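Local coordinates for protein deoxyribodipyrimidine photo-lyase (Oryza sativa Japonica Group, PDB 3UMV) that repairs UV-damaged DNA by using light and a bound FAD to split cyclobutane pyrimidine dimers back into single pyrimidines, at residues F81-R95 with L225-I239. Sequence-based numbering, arbitrary orientation.
Sequences FLLSARRRQLGFLLR and LIARVCSEAENVPEI. With URE (urea), chain M.
Arg95 grips Glu238 side-on with two nitrogens. Its NE lies 2.7 Å from Glu238 OE2 and its NH2 3.1 Å from Glu238 OE1. Both oxygens use syn lone pairs and lie in the guanidinium plane. CG2 of Ile226 packs over one face of the same guanidinium. A leucine in place of Arg95 would probably leave the Glu238 carboxylate without its salt-bridge mate and less firmly fixed in its rotation. In a second salt bridge Arg86 NE reaches Glu234 OE1 at 3.2 Å from above the carboxylate plane, while OE1 stays close to the guanidinium plane; Glu234 OE2 pairs with Lys423.

Arg86 is at the N-cap position of helix 87-106, and the chain 233-239, which leaves helix 222-231, runs beside this helix start. Arg87 N bonds to Glu234 O, an oxygen that Val236 N also uses. Arg88 turns at chi3 (-69°), which lays its NE 2.7 Å from Pro237 O, while Val236 CG1 sits over the centre of its guanidinium. Tyr424 O and Val386 O take its terminal nitrogens. Cys230 CB covers one face of the Arg87 guanidinium. Water bridges Arg87 NE to Cys230 O.

Apolar side chains of the helices and of the loops at their ends pack together. Leu90 CD1 stands over the centre of the Phe81 ring and presses on Ala233 CB at 3.5 Å, a tight fit. Val229 CG1 meets Phe81 CE1, Leu90 CD1 and Leu94 CD1. Leu94 CB packs on Ile226 CG1. At Gly91 the backbone comes close to Cys230 SG, with CA 3.9 Å from the sulfur.

The axes of the segments 87-95 and 225-231 approach to 9.1 Å, with their N-to-C directions 157° apart. Helix 87-106 is the crossover helix of a beta-alpha-beta unit between the adjacent parallel strands 70-75 and 111-114 in the photolyase alpha/beta domain. Helix 222-231 packs against it, and the chain after that helix passes toward helix 410-424, beside the FAD-binding region.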
ATOM      1  N   PHE A  81      12.331   1.309 -11.873  1.00 23.56           N
ATOM      2  CA  PHE A  81      11.041   1.680 -11.275  1.00 21.68           C
ATOM      3  C   PHE A  81      10.981   1.492  -9.761  1.00 18.94           C
ATOM      4  O   PHE A  81      11.820   0.820  -9.175  1.00 20.19           O
ATOM      5  CB  PHE A  81       9.890   0.930 -11.966  1.00 19.24           C
ATOM      6  CG  PHE A  81       9.914   1.059 -13.470  1.00 19.35           C
ATOM      7  CD1 PHE A  81       9.620   2.270 -14.071  1.00 21.22           C
ATOM      8  CD2 PHE A  81      10.235  -0.024 -14.273  1.00 21.49           C
ATOM      9  CE1 PHE A  81       9.648   2.410 -15.456  1.00 21.92           C
ATOM     10  CE2 PHE A  81      10.264   0.106 -15.661  1.00 24.00           C
ATOM     11  CZ  PHE A  81       9.969   1.323 -16.248  1.00 20.47           C
ATOM     12  N   LEU A  82       9.983   2.100  -9.127  1.00 17.80           N
ATOM     13  CA  LEU A  82       9.845   2.004  -7.674  1.00 16.60           C
ATOM     14  C   LEU A  82       9.746   0.552  -7.217  1.00 16.30           C
ATOM     15  O   LEU A  82       8.787  -0.159  -7.545  1.00 17.74           O
ATOM     16  CB  LEU A  82       8.625   2.782  -7.202  1.00 14.78           C
ATOM     17  CG  LEU A  82       8.487   2.824  -5.673  1.00 16.01           C
ATOM     18  CD1 LEU A  82       9.763   3.431  -5.079  1.00 18.28           C
ATOM     19  CD2 LEU A  82       7.247   3.607  -5.282  1.00 18.81           C
ATOM     20  N   LEU A  83      10.735   0.124  -6.446  1.00 17.52           N
ATOM     21  CA  LEU A  83      10.797  -1.239  -5.919  1.00 18.56           C
ATOM     22  C   LEU A  83      10.551  -2.301  -6.995  1.00 20.85           C
ATOM     23  O   LEU A  83       9.886  -3.307  -6.752  1.00 18.57           O
ATOM     24  CB  LEU A  83       9.829  -1.408  -4.736  1.00 18.53           C
ATOM     25  CG  LEU A  83      10.246  -0.629  -3.477  1.00 22.96           C
ATOM     26  CD1 LEU A  83       9.117  -0.519  -2.468  1.00 20.37           C
ATOM     27  CD2 LEU A  83      11.511  -1.231  -2.837  1.00 25.38           C
ATOM     28  N   SER A  84      11.100  -2.063  -8.182  1.00 22.25           N
ATOM     29  CA  SER A  84      11.018  -3.017  -9.287  1.00 25.33           C
ATOM     30  C   SER A  84       9.587  -3.339  -9.740  1.00 22.75           C
ATOM     31  O   SER A  84       9.283  -4.484 -10.086  1.00 21.48           O
ATOM     32  CB  SER A  84      11.773  -4.308  -8.945  1.00 29.82           C
ATOM     33  OG  SER A  84      13.116  -4.026  -8.589  1.00 36.02           O
ATOM     34  N   ALA A  85       8.722  -2.328  -9.755  1.00 18.75           N
ATOM     35  CA  ALA A  85       7.400  -2.481 -10.340  1.00 17.85           C
ATOM     36  C   ALA A  85       7.511  -3.138 -11.715  1.00 14.08           C
ATOM     37  O   ALA A  85       8.436  -2.850 -12.484  1.00 18.51           O
ATOM     38  CB  ALA A  85       6.712  -1.129 -10.452  1.00 17.48           C
ATOM     39  N   ARG A  86       6.568  -4.030 -11.998  1.00 16.94           N
ATOM     40  CA  ARG A  86       6.509  -4.752 -13.260  1.00 18.06           C
ATOM     41  C   ARG A  86       5.335  -4.206 -14.063  1.00 19.92           C
ATOM     42  O   ARG A  86       4.608  -3.336 -13.590  1.00 20.74           O
ATOM     43  CB  ARG A  86       6.303  -6.252 -13.021  1.00 19.26           C
ATOM     44  CG  ARG A  86       7.231  -6.913 -12.000  1.00 25.24           C
ATOM     45  CD  ARG A  86       8.684  -6.609 -12.267  1.00 22.52           C
ATOM     46  NE  ARG A  86       9.579  -7.669 -11.789  1.00 26.22           N
ATOM     47  CZ  ARG A  86       9.865  -7.904 -10.507  1.00 26.46           C
ATOM     48  NH1 ARG A  86       9.312  -7.176  -9.553  1.00 24.26           N
ATOM     49  NH2 ARG A  86      10.704  -8.879 -10.177  1.00 25.65           N
ATOM     50  N   ARG A  87       5.138  -4.735 -15.268  1.00 19.18           N
ATOM     51  CA  ARG A  87       4.050  -4.282 -16.133  1.00 20.44           C
ATOM     52  C   ARG A  87       2.727  -4.195 -15.390  1.00 16.10           C
ATOM     53  O   ARG A  87       2.012  -3.200 -15.505  1.00 16.65           O
ATOM     54  CB  ARG A  87       3.889  -5.219 -17.332  1.00 22.04           C
ATOM     55  CG  ARG A  87       2.587  -5.029 -18.078  1.00 24.78           C
ATOM     56  CD  ARG A  87       2.518  -5.910 -19.336  1.00 20.58           C
ATOM     57  NE  ARG A  87       3.568  -5.591 -20.294  1.00 26.09           N
ATOM     58  CZ  ARG A  87       3.426  -4.711 -21.287  1.00 32.03           C
ATOM     59  NH1 ARG A  87       2.275  -4.065 -21.442  1.00 36.25           N
ATOM     60  NH2 ARG A  87       4.429  -4.468 -22.117  1.00 33.99           N
ATOM     61  N   ARG A  88       2.403  -5.257 -14.656  1.00 15.58           N
ATOM     62  CA  ARG A  88       1.167  -5.361 -13.882  1.00 20.09           C
ATOM     63  C   ARG A  88       0.919  -4.154 -12.999  1.00 20.51           C
ATOM     64  O   ARG A  88      -0.183  -3.610 -12.985  1.00 21.53           O
ATOM     65  CB  ARG A  88       1.195  -6.620 -13.005  1.00 17.27           C
ATOM     66  CG  ARG A  88       0.014  -6.745 -12.031  1.00 19.44           C
ATOM     67  CD  ARG A  88      -0.060  -8.144 -11.401  1.00 14.98           C
ATOM     68  NE  ARG A  88      -0.428  -9.150 -12.394  1.00 16.55           N
ATOM     69  CZ  ARG A  88      -0.332 -10.464 -12.221  1.00 15.92           C
ATOM     70  NH1 ARG A  88       0.117 -10.971 -11.089  1.00 16.25           N
ATOM     71  NH2 ARG A  88      -0.696 -11.279 -13.200  1.00 16.45           N
ATOM     72  N   GLN A  89       1.930  -3.757 -12.238  1.00 20.59           N
ATOM     73  CA  GLN A  89       1.773  -2.645 -11.306  1.00 17.37           C
ATOM     74  C   GLN A  89       1.887  -1.286 -11.978  1.00 16.60           C
ATOM     75  O   GLN A  89       1.177  -0.338 -11.602  1.00 16.64           O
ATOM     76  CB  GLN A  89       2.775  -2.749 -10.155  1.00 15.57           C
ATOM     77  CG  GLN A  89       2.600  -4.003  -9.289  1.00 14.08           C
ATOM     78  CD  GLN A  89       3.275  -5.233  -9.887  1.00 17.50           C
ATOM     79  OE1 GLN A  89       4.016  -5.141 -10.884  1.00 15.49           O
ATOM     80  NE2 GLN A  89       3.014  -6.397  -9.291  1.00 15.35           N
ATOM     81  N   LEU A  90       2.783  -1.189 -12.959  1.00 13.69           N
ATOM     82  CA  LEU A  90       2.960   0.053 -13.703  1.00 15.65           C
ATOM     83  C   LEU A  90       1.715   0.395 -14.525  1.00 18.20           C
ATOM     84  O   LEU A  90       1.299   1.561 -14.610  1.00 16.45           O
ATOM     85  CB  LEU A  90       4.201  -0.051 -14.590  1.00 16.83           C
ATOM     86  CG  LEU A  90       5.525  -0.071 -13.823  1.00 16.45           C
ATOM     87  CD1 LEU A  90       6.687  -0.441 -14.742  1.00 21.01           C
ATOM     88  CD2 LEU A  90       5.772   1.261 -13.180  1.00 16.20           C
ATOM     89  N   GLY A  91       1.097  -0.629 -15.111  1.00 18.75           N
ATOM     90  CA  GLY A  91      -0.062  -0.399 -15.946  1.00 19.72           C
ATOM     91  C   GLY A  91      -1.217   0.125 -15.114  1.00 20.18           C
ATOM     92  O   GLY A  91      -1.914   1.055 -15.515  1.00 19.13           O
ATOM     93  N   PHE A  92      -1.409  -0.475 -13.948  1.00 15.92           N
ATOM     94  CA  PHE A  92      -2.469  -0.070 -13.022  1.00 14.47           C
ATOM     95  C   PHE A  92      -2.258   1.371 -12.534  1.00 18.43           C
ATOM     96  O   PHE A  92      -3.198   2.174 -12.492  1.00 15.74           O
ATOM     97  CB  PHE A  92      -2.519  -1.030 -11.829  1.00 14.37           C
ATOM     98  CG  PHE A  92      -3.842  -1.037 -11.091  1.00 16.64           C
ATOM     99  CD1 PHE A  92      -4.885  -1.845 -11.518  1.00 18.15           C
ATOM    100  CD2 PHE A  92      -4.031  -0.249  -9.952  1.00 14.82           C
ATOM    101  CE1 PHE A  92      -6.099  -1.858 -10.848  1.00 14.62           C
ATOM    102  CE2 PHE A  92      -5.224  -0.262  -9.270  1.00 13.15           C
ATOM    103  CZ  PHE A  92      -6.270  -1.072  -9.710  1.00 16.84           C
ATOM    104  N   LEU A  93      -1.028   1.697 -12.145  1.00 17.84           N
ATOM    105  CA  LEU A  93      -0.731   3.033 -11.650  1.00 16.36           C
ATOM    106  C   LEU A  93      -0.988   4.050 -12.756  1.00 15.52           C
ATOM    107  O   LEU A  93      -1.671   5.049 -12.541  1.00 18.34           O
ATOM    108  CB  LEU A  93       0.726   3.128 -11.175  1.00 15.14           C
ATOM    109  CG  LEU A  93       1.204   4.491 -10.655  1.00 19.18           C
ATOM    110  CD1 LEU A  93       2.397   4.284  -9.757  1.00 20.40           C
ATOM    111  CD2 LEU A  93       1.547   5.439 -11.796  1.00 21.63           C
ATOM    112  N   LEU A  94      -0.441   3.798 -13.937  1.00 16.26           N
ATOM    113  CA  LEU A  94      -0.536   4.796 -15.005  1.00 17.56           C
ATOM    114  C   LEU A  94      -1.950   4.972 -15.547  1.00 19.20           C
ATOM    115  O   LEU A  94      -2.358   6.093 -15.864  1.00 20.38           O
ATOM    116  CB  LEU A  94       0.450   4.503 -16.142  1.00 20.63           C
ATOM    117  CG  LEU A  94       1.915   4.773 -15.796  1.00 21.50           C
ATOM    118  CD1 LEU A  94       2.803   4.133 -16.852  1.00 21.73           C
ATOM    119  CD2 LEU A  94       2.196   6.275 -15.678  1.00 24.06           C
ATOM    120  N   ARG A  95      -2.692   3.877 -15.697  1.00 15.25           N
ATOM    121  CA  ARG A  95      -4.072   4.011 -16.147  1.00 17.99           C
ATOM    122  C   ARG A  95      -4.898   4.755 -15.094  1.00 18.46           C
ATOM    123  O   ARG A  95      -5.792   5.519 -15.437  1.00 21.07           O
ATOM    124  CB  ARG A  95      -4.680   2.642 -16.483  1.00 21.51           C
ATOM    125  CG  ARG A  95      -3.896   1.898 -17.550  1.00 24.08           C
ATOM    126  CD  ARG A  95      -4.648   0.691 -18.097  1.00 27.80           C
ATOM    127  NE  ARG A  95      -3.775  -0.119 -18.942  1.00 29.58           N
ATOM    128  CZ  ARG A  95      -3.507   0.139 -20.222  1.00 30.26           C
ATOM    129  NH1 ARG A  95      -4.053   1.184 -20.832  1.00 29.49           N
ATOM    130  NH2 ARG A  95      -2.687  -0.656 -20.895  1.00 31.61           N
ATOM    131  N   LEU A 225       3.056   6.677 -23.544  1.00 16.67           N
ATOM    132  CA  LEU A 225       3.742   6.526 -22.249  1.00 18.41           C
ATOM    133  C   LEU A 225       3.516   5.161 -21.617  1.00 20.88           C
ATOM    134  O   LEU A 225       4.460   4.489 -21.198  1.00 22.31           O
ATOM    135  CB  LEU A 225       3.316   7.632 -21.290  1.00 19.77           C
ATOM    136  CG  LEU A 225       3.824   7.456 -19.863  1.00 22.68           C
ATOM    137  CD1 LEU A 225       5.339   7.609 -19.826  1.00 23.03           C
ATOM    138  CD2 LEU A 225       3.147   8.442 -18.925  1.00 25.01           C
ATOM    139  N   ILE A 226       2.260   4.741 -21.541  1.00 23.15           N
ATOM    140  CA  ILE A 226       1.957   3.430 -20.971  1.00 21.71           C
ATOM    141  C   ILE A 226       2.660   2.305 -21.735  1.00 26.39           C
ATOM    142  O   ILE A 226       3.263   1.423 -21.132  1.00 25.64           O
ATOM    143  CB  ILE A 226       0.451   3.183 -20.919  1.00 20.61           C
ATOM    144  CG1 ILE A 226      -0.170   4.117 -19.880  1.00 21.79           C
ATOM    145  CG2 ILE A 226       0.162   1.713 -20.563  1.00 21.00           C
ATOM    146  CD1 ILE A 226      -1.653   4.242 -19.965  1.00 24.19           C
ATOM    147  N   ALA A 227       2.604   2.345 -23.063  1.00 23.34           N
ATOM    148  CA  ALA A 227       3.269   1.314 -23.859  1.00 21.45           C
ATOM    149  C   ALA A 227       4.771   1.308 -23.592  1.00 20.88           C
ATOM    150  O   ALA A 227       5.378   0.249 -23.447  1.00 24.63           O
ATOM    151  CB  ALA A 227       2.985   1.494 -25.339  1.00 25.39           C
ATOM    152  N   ARG A 228       5.369   2.489 -23.513  1.00 19.86           N
ATOM    153  CA  ARG A 228       6.815   2.597 -23.322  1.00 22.67           C
ATOM    154  C   ARG A 228       7.240   2.051 -21.972  1.00 29.93           C
ATOM    155  O   ARG A 228       8.100   1.172 -21.886  1.00 29.81           O
ATOM    156  CB  ARG A 228       7.293   4.047 -23.440  1.00 23.85           C
ATOM    157  CG  ARG A 228       8.794   4.174 -23.233  1.00 30.30           C
ATOM    158  CD  ARG A 228       9.286   5.602 -23.330  1.00 34.91           C
ATOM    159  NE  ARG A 228       8.737   6.461 -22.284  1.00 36.57           N
ATOM    160  CZ  ARG A 228       9.179   6.498 -21.029  1.00 36.85           C
ATOM    161  NH1 ARG A 228       8.617   7.322 -20.147  1.00 33.05           N
ATOM    162  NH2 ARG A 228      10.174   5.708 -20.649  1.00 38.55           N
ATOM    163  N   VAL A 229       6.637   2.590 -20.922  1.00 25.89           N
ATOM    164  CA  VAL A 229       6.985   2.211 -19.557  1.00 21.82           C
ATOM    165  C   VAL A 229       6.782   0.717 -19.317  1.00 25.89           C
ATOM    166  O   VAL A 229       7.662   0.048 -18.773  1.00 30.22           O
ATOM    167  CB  VAL A 229       6.207   3.056 -18.520  1.00 23.85           C
ATOM    168  CG1 VAL A 229       6.325   2.453 -17.132  1.00 25.69           C
ATOM    169  CG2 VAL A 229       6.724   4.481 -18.515  1.00 28.63           C
ATOM    170  N   CYS A 230       5.636   0.184 -19.724  1.00 24.69           N
ATOM    171  CA  CYS A 230       5.349  -1.219 -19.460  1.00 25.74           C
ATOM    172  C   CYS A 230       6.278  -2.147 -20.253  1.00 28.74           C
ATOM    173  O   CYS A 230       6.651  -3.210 -19.762  1.00 31.86           O
ATOM    174  CB  CYS A 230       3.888  -1.560 -19.751  1.00 25.00           C
ATOM    175  SG  CYS A 230       2.691  -0.751 -18.666  1.00 28.16           S
ATOM    176  N   SER A 231       6.651  -1.757 -21.472  1.00 27.90           N
ATOM    177  CA  SER A 231       7.560  -2.586 -22.260  1.00 27.38           C
ATOM    178  C   SER A 231       8.995  -2.546 -21.727  1.00 31.23           C
ATOM    179  O   SER A 231       9.816  -3.403 -22.066  1.00 33.81           O
ATOM    180  CB  SER A 231       7.514  -2.230 -23.755  1.00 28.45           C
ATOM    181  OG  SER A 231       8.196  -1.016 -24.027  1.00 29.73           O
ATOM    182  N   GLU A 232       9.292  -1.561 -20.883  1.00 28.45           N
ATOM    183  CA  GLU A 232      10.586  -1.493 -20.209  1.00 30.86           C
ATOM    184  C   GLU A 232      10.628  -2.356 -18.954  1.00 32.78           C
ATOM    185  O   GLU A 232      11.695  -2.579 -18.385  1.00 33.67           O
ATOM    186  CB  GLU A 232      10.910  -0.059 -19.812  1.00 33.30           C
ATOM    187  CG  GLU A 232      11.327   0.831 -20.956  1.00 35.31           C
ATOM    188  CD  GLU A 232      11.544   2.257 -20.500  1.00 36.28           C
ATOM    189  OE1 GLU A 232      11.600   2.470 -19.271  1.00 33.95           O
ATOM    190  OE2 GLU A 232      11.654   3.162 -21.358  1.00 37.66           O
ATOM    191  N   ALA A 233       9.463  -2.817 -18.509  1.00 31.43           N
ATOM    192  CA  ALA A 233       9.379  -3.620 -17.297  1.00 30.87           C
ATOM    193  C   ALA A 233       9.117  -5.091 -17.607  1.00 27.22           C
ATOM    194  O   ALA A 233       8.725  -5.450 -18.716  1.00 29.60           O
ATOM    195  CB  ALA A 233       8.297  -3.067 -16.368  1.00 30.19           C
ATOM    196  N   GLU A 234       9.341  -5.950 -16.626  1.00 23.88           N
ATOM    197  CA  GLU A 234       9.122  -7.360 -16.839  1.00 20.16           C
ATOM    198  C   GLU A 234       7.649  -7.618 -17.139  1.00 18.84           C
ATOM    199  O   GLU A 234       6.759  -6.967 -16.587  1.00 19.43           O
ATOM    200  CB  GLU A 234       9.596  -8.165 -15.634  1.00 29.67           C
ATOM    201  CG  GLU A 234      10.018  -9.565 -15.979  1.00 38.86           C
ATOM    202  CD  GLU A 234      10.382 -10.379 -14.753  1.00 44.15           C
ATOM    203  OE1 GLU A 234      10.903  -9.786 -13.781  1.00 38.86           O
ATOM    204  OE2 GLU A 234      10.142 -11.610 -14.770  1.00 49.19           O
ATOM    205  N   ASN A 235       7.394  -8.576 -18.019  1.00 23.77           N
ATOM    206  CA  ASN A 235       6.041  -8.799 -18.509  1.00 26.80           C
ATOM    207  C   ASN A 235       5.122  -9.633 -17.612  1.00 26.38           C
ATOM    208  O   ASN A 235       4.612 -10.667 -18.042  1.00 29.65           O
ATOM    209  CB  ASN A 235       6.097  -9.390 -19.926  1.00 29.62           C
ATOM    210  CG  ASN A 235       4.728  -9.507 -20.565  1.00 33.64           C
ATOM    211  OD1 ASN A 235       3.759  -8.909 -20.098  1.00 33.60           O
ATOM    212  ND2 ASN A 235       4.643 -10.280 -21.639  1.00 41.42           N
ATOM    213  N   VAL A 236       4.903  -9.187 -16.370  1.00 15.76           N
ATOM    214  CA  VAL A 236       3.826  -9.722 -15.558  1.00 17.76           C
ATOM    215  C   VAL A 236       2.542  -9.021 -15.999  1.00 22.22           C
ATOM    216  O   VAL A 236       2.437  -7.799 -15.900  1.00 22.49           O
ATOM    217  CB  VAL A 236       4.086  -9.456 -14.053  1.00 16.89           C
ATOM    218  CG1 VAL A 236       2.970 -10.039 -13.221  1.00 17.88           C
ATOM    219  CG2 VAL A 236       5.424 -10.033 -13.638  1.00 16.06           C
ATOM    220  N   PRO A 237       1.566  -9.785 -16.509  1.00 22.52           N
ATOM    221  CA  PRO A 237       0.410  -9.188 -17.190  1.00 23.89           C
ATOM    222  C   PRO A 237      -0.480  -8.353 -16.280  1.00 20.76           C
ATOM    223  O   PRO A 237      -0.634  -8.657 -15.090  1.00 23.32           O
ATOM    224  CB  PRO A 237      -0.381 -10.404 -17.679  1.00 22.98           C
ATOM    225  CG  PRO A 237       0.565 -11.539 -17.630  1.00 24.21           C
ATOM    226  CD  PRO A 237       1.500 -11.253 -16.504  1.00 22.67           C
ATOM    227  N   GLU A 238      -1.064  -7.307 -16.851  1.00 20.47           N
ATOM    228  CA  GLU A 238      -2.016  -6.473 -16.133  1.00 21.84           C
ATOM    229  C   GLU A 238      -3.210  -7.317 -15.690  1.00 25.62           C
ATOM    230  O   GLU A 238      -3.582  -8.271 -16.370  1.00 22.49           O
ATOM    231  CB  GLU A 238      -2.497  -5.321 -17.020  1.00 24.11           C
ATOM    232  CG  GLU A 238      -1.498  -4.179 -17.143  1.00 23.06           C
ATOM    233  CD  GLU A 238      -2.023  -3.031 -17.984  1.00 26.12           C
ATOM    234  OE1 GLU A 238      -1.599  -2.906 -19.146  1.00 29.54           O
ATOM    235  OE2 GLU A 238      -2.859  -2.247 -17.486  1.00 27.43           O
ATOM    236  N   ILE A 239      -3.806  -6.974 -14.552  1.00 25.18           N
ATOM    237  CA  ILE A 239      -5.025  -7.651 -14.128  1.00 28.46           C
ATOM    238  C   ILE A 239      -6.206  -7.152 -14.957  1.00 28.00           C
ATOM    239  O   ILE A 239      -6.218  -6.008 -15.419  1.00 27.62           O
ATOM    240  CB  ILE A 239      -5.332  -7.466 -12.624  1.00 29.32           C
ATOM    241  CG1 ILE A 239      -5.604  -6.001 -12.303  1.00 32.46           C
ATOM    242  CG2 ILE A 239      -4.202  -8.022 -11.753  1.00 23.70           C
ATOM    243  CD1 ILE A 239      -5.893  -5.759 -10.845  1.00 34.24           C
TER
HETATM  244  C   URE M 904       6.275   5.872  -8.628  1.00 21.71           C
HETATM  245  O   URE M 904       6.177   6.936  -8.011  1.00 24.09           O
HETATM  246  N1  URE M 904       7.154   5.755  -9.589  1.00 18.35           N
HETATM  247  N2  URE M 904       5.534   4.834  -8.317  1.00 22.69           N
HETATM  248  O   HOH W   1      10.426  -4.936 -14.320  1.00 39.30           O
HETATM  249  O   HOH W   2      11.910 -11.272 -11.616  1.00 37.14           O
HETATM  250  O   HOH W   3       6.389  -5.905 -20.586  1.00 31.84           O
HETATM  251  O   HOH W   4      -0.463  -4.346 -20.828  1.00 34.27           O
HETATM  252  O   HOH W   5      -2.716  -4.276 -13.671  1.00 22.96           O
HETATM  253  O   HOH W   6      -3.106 -10.515 -15.033  1.00 36.03           O